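Local coordinates for ribose ABC transporter, substrate binding protein (Conexibacter woesei, PDB 4KQ9) that probably binds ribose or a related sugar outside the cell membrane and hands it to an ABC importer, at residues T224-G229 with A240-Q245; A233-T238 with T283-M288. The protein carries 1 engineered substitution. All coordinates share one frame; numbering follows the deposited sequence.

Contact 1. Residues T224-G229 with A240-Q245; sequences TDANEG and ALTVSQ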
loop_
_atom_site.group_PDB
_atom_site.type_symbol
_atom_site.label_atom_id
_atom_site.label_comp_id
_atom_site.label_asym_id
_atom_site.label_seq_id
_atom_site.Cartn_x
_atom_site.Cartn_y
_atom_site.Cartn_z
ATOM N N THR A 224 8.588 -1.681 1.689
ATOM C CA THR A 224 7.371 -1.898 0.985
ATOM C C THR A 224 7.220 -0.769 -0.056
ATOM O O THR A 224 7.511 0.351 0.221
ATOM C CB THR A 224 6.160 -1.862 1.936
ATOM O OG1 THR A 224 6.257 -2.916 2.876
ATOM C CG2 THR A 224 4.899 -1.995 1.196
ATOM N N ASP A 225 6.740 -1.158 -1.211
ATOM C CA ASP A 225 6.245 -0.356 -2.314
ATOM C C ASP A 225 6.766 -0.873 -3.650
ATOM O O ASP A 225 6.170 -0.665 -4.647
ATOM C CB ASP A 225 6.590 1.134 -2.225
ATOM C CG ASP A 225 5.772 1.875 -1.166
ATOM O OD1 ASP A 225 4.785 1.336 -0.688
ATOM O OD2 ASP A 225 6.219 2.943 -0.771
ATOM N N ALA A 226 7.909 -1.512 -3.620
ATOM C CA ALA A 226 8.545 -1.941 -4.845
ATOM C C ALA A 226 8.645 -0.753 -5.796
ATOM O O ALA A 226 8.321 -0.861 -6.942
ATOM C CB ALA A 226 7.770 -3.068 -5.493
ATOM N N ASN A 227 9.097 0.379 -5.304
ATOM C CA ASN A 227 9.388 1.497 -6.187
ATOM C C ASN A 227 10.635 1.267 -7.011
ATOM O O ASN A 227 11.389 0.361 -6.805
ATOM C CB ASN A 227 9.390 2.814 -5.471
ATOM C CG ASN A 227 10.586 2.995 -4.555
ATOM O OD1 ASN A 227 11.623 2.502 -4.769
ATOM N ND2 ASN A 227 10.390 3.764 -3.566
ATOM N N GLU A 228 10.839 2.138 -7.960
ATOM C CA GLU A 228 11.950 1.931 -8.871
ATOM C C GLU A 228 13.323 1.906 -8.164
ATOM O O GLU A 228 14.186 1.123 -8.493
ATOM C CB GLU A 228 11.895 3.022 -9.956
ATOM C CG GLU A 228 13.042 2.948 -10.937
ATOM C CD GLU A 228 13.004 4.063 -11.997
ATOM O OE1 GLU A 228 12.026 4.102 -12.775
ATOM O OE2 GLU A 228 13.972 4.880 -12.067
ATOM N N GLY A 229 13.551 2.753 -7.190
ATOM C CA GLY A 229 14.877 2.693 -6.497
ATOM C C GLY A 229 15.050 1.438 -5.671
ATOM O O GLY A 229 16.141 0.899 -5.531
ATOM N N ALA A 240 17.284 -6.299 0.752
ATOM C CA ALA A 240 16.972 -7.746 0.652
ATOM C C ALA A 240 15.600 -8.031 0.071
ATOM O O ALA A 240 15.444 -9.029 -0.626
ATOM C CB ALA A 240 17.092 -8.433 2.003
ATOM N N LEU A 241 14.591 -7.247 0.454
ATOM C CA LEU A 241 13.194 -7.542 0.083
ATOM C C LEU A 241 12.402 -6.260 -0.022
ATOM O O LEU A 241 12.553 -5.341 0.828
ATOM C CB LEU A 241 12.534 -8.396 1.152
ATOM C CG LEU A 241 11.060 -8.832 1.054
ATOM C CD1 LEU A 241 11.037 -10.018 0.147
ATOM C CD2 LEU A 241 10.452 -9.330 2.384
ATOM N N THR A 242 11.563 -6.178 -1.019
ATOM C CA THR A 242 10.490 -5.202 -0.984
ATOM C C THR A 242 9.173 -5.876 -1.346
ATOM O O THR A 242 9.162 -7.003 -1.910
ATOM C CB THR A 242 10.808 -4.036 -1.939
ATOM O OG1 THR A 242 9.837 -2.997 -1.788
ATOM C CG2 THR A 242 10.845 -4.474 -3.383
ATOM N N VAL A 243 8.059 -5.210 -1.081
ATOM C CA VAL A 243 6.762 -5.801 -1.339
ATOM C C VAL A 243 5.963 -4.845 -2.236
ATOM O O VAL A 243 5.832 -3.650 -1.904
ATOM C CB VAL A 243 6.007 -6.103 -0.046
ATOM C CG1 VAL A 243 4.645 -6.835 -0.316
ATOM C CG2 VAL A 243 6.856 -6.998 0.827
ATOM N N SER A 244 5.418 -5.353 -3.348
ATOM C CA SER A 244 4.445 -4.575 -4.185
ATOM C C SER A 244 3.014 -4.745 -3.686
ATOM O O SER A 244 2.610 -5.861 -3.332
ATOM C CB SER A 244 4.517 -5.021 -5.601
ATOM O OG SER A 244 3.458 -4.448 -6.311
ATOM N N GLN A 245 2.282 -3.626 -3.609
ATOM C CA GLN A 245 0.874 -3.647 -3.280
ATOM C C GLN A 245 0.027 -3.705 -4.524
ATOM O O GLN A 245 -1.151 -3.543 -4.424
ATOM C CB GLN A 245 0.548 -2.374 -2.543
ATOM C CG GLN A 245 1.190 -2.318 -1.178
ATOM C CD GLN A 245 0.653 -1.112 -0.399
ATOM O OE1 GLN A 245 1.385 -0.165 -0.134
ATOM N NE2 GLN A 245 -0.632 -1.118 -0.101
HETATM O O HOH W 1 3.325 -0.941 -4.385
HETATM O O HOH W 2 2.882 0.926 -2.339
#
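Asp-225 N donates to Val-243 O at 2.7 Å, the one direct backbone hydrogen bond between residues 224-229 and 240-245. One residue further, Ala-226 N donates to Thr-242 OG1 at 3.0 Å, along a somewhat bent path with an angle of 142° at the hydrogen. Thr-242 OG1 sits anti to its own backbone N (chi1 -173°), beside the carbonyl carbon, and from there it meets Ala-226. The same hydroxyl is hydrogen-bonded to Asp-199 OD1, while Asp-199 OD2 takes Asn-227 N. Thr-242 CG2 packs on Ala-226 CA at 3.7 Å. An alanine in place of Thr-242 would probably leave Ala-226 N and Asp-199 OD1 without this partner and open a gap beside Ala-226 CA.

Two waters serve the Gln-245 end. The first donates to Asp-225 O at 2.9 Å and accepts from Gln-245 N at 3.0 Å. The second donates both ways, to Asp-225 OD1 at 2.6 Å and to Gln-245 OE1 at 2.9 Å. It thus reconciles two acceptors that lie 3.8 Å apart, OD1 of Asp-225 and OE1 of Gln-245, in nearly coplanar groups. Gln-245 NE2 bonds to Ser-110 OG, which helps to set the amide's orientation. Thr-224 OG1 bonds to Lys-119. Just beyond, Asn-227 is the N-cap of helix 228-236, with OD1 on Ala-230 N.

Gln-245 OE1 also binds a glycerol, probably from crystallisation. A carboxylate and an amide, hydrated side by side, would be consistent with a sugar-binding cleft.

Contact 2. Residues A233-T238 with T283-M288; sequences AVRAGT and TIDRVM
Ile-284 CD1 lies against the aliphatic part of Arg-235, 3.8 Å from Arg-235 CG. Ile-284 CG2 touches the same carbon, with Arg-235 CG at 3.9 Å. The two side chains cross at about a right angle. In Ile-284, CG1 lies anti to the backbone N (chi1 178°), and CD1 beyond it touches helix 228-236. There CD1 also meets Val-234 CG1 at 4.1 Å. Leu-231 and Ile-279 pack on Ile-284 as well, so this buried isoleucine touches both the helix and strand 277-280.

Segment 233-238 holds the C-terminal end of helix 228-236, which closes in a Schellman motif. Thr-238 N reaches back to Ala-233 O at 3.0 Å, and Gly-237 N to Val-234 O at 3.2 Å. Gly-237 has a positive phi of 88°; a CB at these angles would run into the carbonyl O of Ala-236. Val-234 O has a second partner, Thr-281 OG1, just before helix 284-289. In this lobe of the periplasmic binding protein fold, helix 284-289 follows strand 277-280 and lies against helix 228-236.

The outer part of the contact is more open. Arg-235 turns at chi3 (-63°), which sets NE off the line of the chain. Its NH1 comes within 4.2 Å of SE of selenomethionine Met-288, obliquely to the guanidinium. Asp-285 OD1 touches Arg-235 CD at 3.7 Å. The charged groups do not meet: Arg-235 NE stays 5.0 Å from Asp-285 OD1, although the two planes are nearly coplanar. Any attraction between the charges is likely to be weak at this range. Arg-235 and Asp-285 also touch crystal neighbours, which may influence their conformations.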
loop_
_atom_site.group_PDB
_atom_site.type_symbol
_atom_site.label_atom_id
_atom_site.label_comp_id
_atom_site.label_asym_id
_atom_site.label_seq_id
_atom_site.Cartn_x
_atom_site.Cartn_y
_atom_site.Cartn_z
ATOM N N ALA A 233 17.849 -1.449 -5.905
ATOM C CA ALA A 233 18.598 -1.857 -4.688
ATOM C C ALA A 233 18.502 -3.346 -4.381
ATOM O O ALA A 233 19.481 -4.001 -3.974
ATOM C CB ALA A 233 18.192 -0.980 -3.495
ATOM N N VAL A 234 17.307 -3.911 -4.592
ATOM C CA VAL A 234 17.122 -5.311 -4.407
ATOM C C VAL A 234 17.968 -6.063 -5.439
ATOM O O VAL A 234 18.615 -7.019 -5.059
ATOM C CB VAL A 234 15.657 -5.742 -4.513
ATOM C CG1 VAL A 234 15.568 -7.262 -4.504
ATOM C CG2 VAL A 234 14.896 -5.239 -3.286
ATOM N N ARG A 235 17.943 -5.601 -6.692
ATOM C CA ARG A 235 18.760 -6.226 -7.734
ATOM C C ARG A 235 20.234 -6.129 -7.336
ATOM O O ARG A 235 20.933 -7.143 -7.394
ATOM C CB ARG A 235 18.573 -5.605 -9.111
ATOM C CG ARG A 235 17.373 -6.127 -9.824
ATOM C CD ARG A 235 17.189 -5.681 -11.283
ATOM N NE ARG A 235 17.011 -4.237 -11.306
ATOM C CZ ARG A 235 15.889 -3.577 -11.564
ATOM N NH1 ARG A 235 14.758 -4.217 -11.865
ATOM N NH2 ARG A 235 15.895 -2.232 -11.520
ATOM N N ALA A 236 20.679 -4.947 -6.933
ATOM C CA ALA A 236 22.089 -4.787 -6.484
ATOM C C ALA A 236 22.477 -5.534 -5.201
ATOM O O ALA A 236 23.649 -5.686 -4.912
ATOM C CB ALA A 236 22.426 -3.336 -6.306
ATOM N N GLY A 237 21.538 -6.010 -4.416
ATOM C CA GLY A 237 21.917 -6.681 -3.144
ATOM C C GLY A 237 22.067 -5.708 -1.949
ATOM O O GLY A 237 22.490 -6.109 -0.840
ATOM N N THR A 238 21.758 -4.429 -2.122
ATOM C CA THR A 238 21.891 -3.507 -0.992
ATOM C C THR A 238 20.593 -3.537 -0.159
ATOM O O THR A 238 20.645 -3.250 1.026
ATOM C CB THR A 238 22.141 -2.079 -1.414
ATOM O OG1 THR A 238 21.177 -1.703 -2.392
ATOM C CG2 THR A 238 23.572 -1.866 -2.034
ATOM N N THR A 283 14.969 -13.762 -6.235
ATOM C CA THR A 283 13.822 -14.091 -7.088
ATOM C C THR A 283 13.395 -13.012 -8.022
ATOM O O THR A 283 12.532 -13.269 -8.895
ATOM C CB THR A 283 12.594 -14.447 -6.212
ATOM O OG1 THR A 283 12.302 -13.373 -5.267
ATOM C CG2 THR A 283 12.920 -15.696 -5.419
ATOM N N ILE A 284 13.957 -11.808 -7.876
ATOM C CA ILE A 284 13.377 -10.609 -8.520
ATOM C C ILE A 284 13.199 -10.741 -10.019
ATOM O O ILE A 284 12.143 -10.423 -10.586
ATOM C CB ILE A 284 14.123 -9.273 -8.116
ATOM C CG1 ILE A 284 13.545 -8.053 -8.811
ATOM C CG2 ILE A 284 15.606 -9.320 -8.461
ATOM C CD1 ILE A 284 14.014 -6.717 -8.209
ATOM N N ASP A 285 14.246 -11.172 -10.704
ATOM C CA ASP A 285 14.181 -11.206 -12.174
ATOM C C ASP A 285 13.146 -12.275 -12.680
ATOM O O ASP A 285 12.346 -11.986 -13.573
ATOM C CB ASP A 285 15.609 -11.362 -12.760
ATOM C CG ASP A 285 16.560 -10.169 -12.358
ATOM O OD1 ASP A 285 16.185 -8.962 -12.559
ATOM O OD2 ASP A 285 17.660 -10.458 -11.807
ATOM N N ARG A 286 13.127 -13.437 -12.063
ATOM C CA ARG A 286 12.124 -14.470 -12.347
ATOM C C ARG A 286 10.738 -13.950 -12.037
ATOM O O ARG A 286 9.832 -14.000 -12.864
ATOM C CB ARG A 286 12.334 -15.701 -11.489
ATOM C CG ARG A 286 13.385 -16.688 -11.941
ATOM C CD ARG A 286 13.470 -17.857 -10.923
ATOM N NE ARG A 286 14.635 -17.736 -10.033
ATOM C CZ ARG A 286 14.689 -18.125 -8.760
ATOM N NH1 ARG A 286 15.811 -17.950 -8.070
ATOM N NH2 ARG A 286 13.645 -18.678 -8.160
ATOM N N VAL A 287 10.569 -13.397 -10.851
ATOM C CA VAL A 287 9.245 -12.892 -10.480
ATOM C C VAL A 287 8.771 -11.863 -11.483
ATOM O O VAL A 287 7.619 -11.893 -12.044
ATOM C CB VAL A 287 9.276 -12.330 -9.063
ATOM C CG1 VAL A 287 8.075 -11.455 -8.822
ATOM C CG2 VAL A 287 9.363 -13.445 -8.048
HETATM N N MSE A 288 9.664 -10.946 -11.794
HETATM C CA MSE A 288 9.246 -9.821 -12.610
HETATM C C MSE A 288 8.980 -10.122 -14.067
HETATM O O MSE A 288 8.367 -9.296 -14.768
HETATM C CB MSE A 288 10.244 -8.667 -12.453
HETATM C CG MSE A 288 9.957 -7.920 -11.128
HETATM SE SE MSE A 288 11.216 -6.372 -11.132
HETATM C CE MSE A 288 10.328 -5.087 -12.350
#

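Following the chain from the N terminus, strand 220-222 ends the four-stranded parallel sheet and leads into 224-229. Contact 1 closes the short loop from there to strand 241-244, with ten residues between, seven of them helical. Contact 2 starts inside that loop, at the end of helix 228-236, and closes on 283-288 after 44 further residues. The two loops therefore cross rather than nest. Helix 228-236 is common to both, and strand 241-244 pairs antiparallel with 277-280, which leads into helix 284-289. The contacts meet where Val-234 CG2 packs on Thr-242 CG2. Together they tie the edge of the parallel sheet to the two-stranded sheet and helix 284-289.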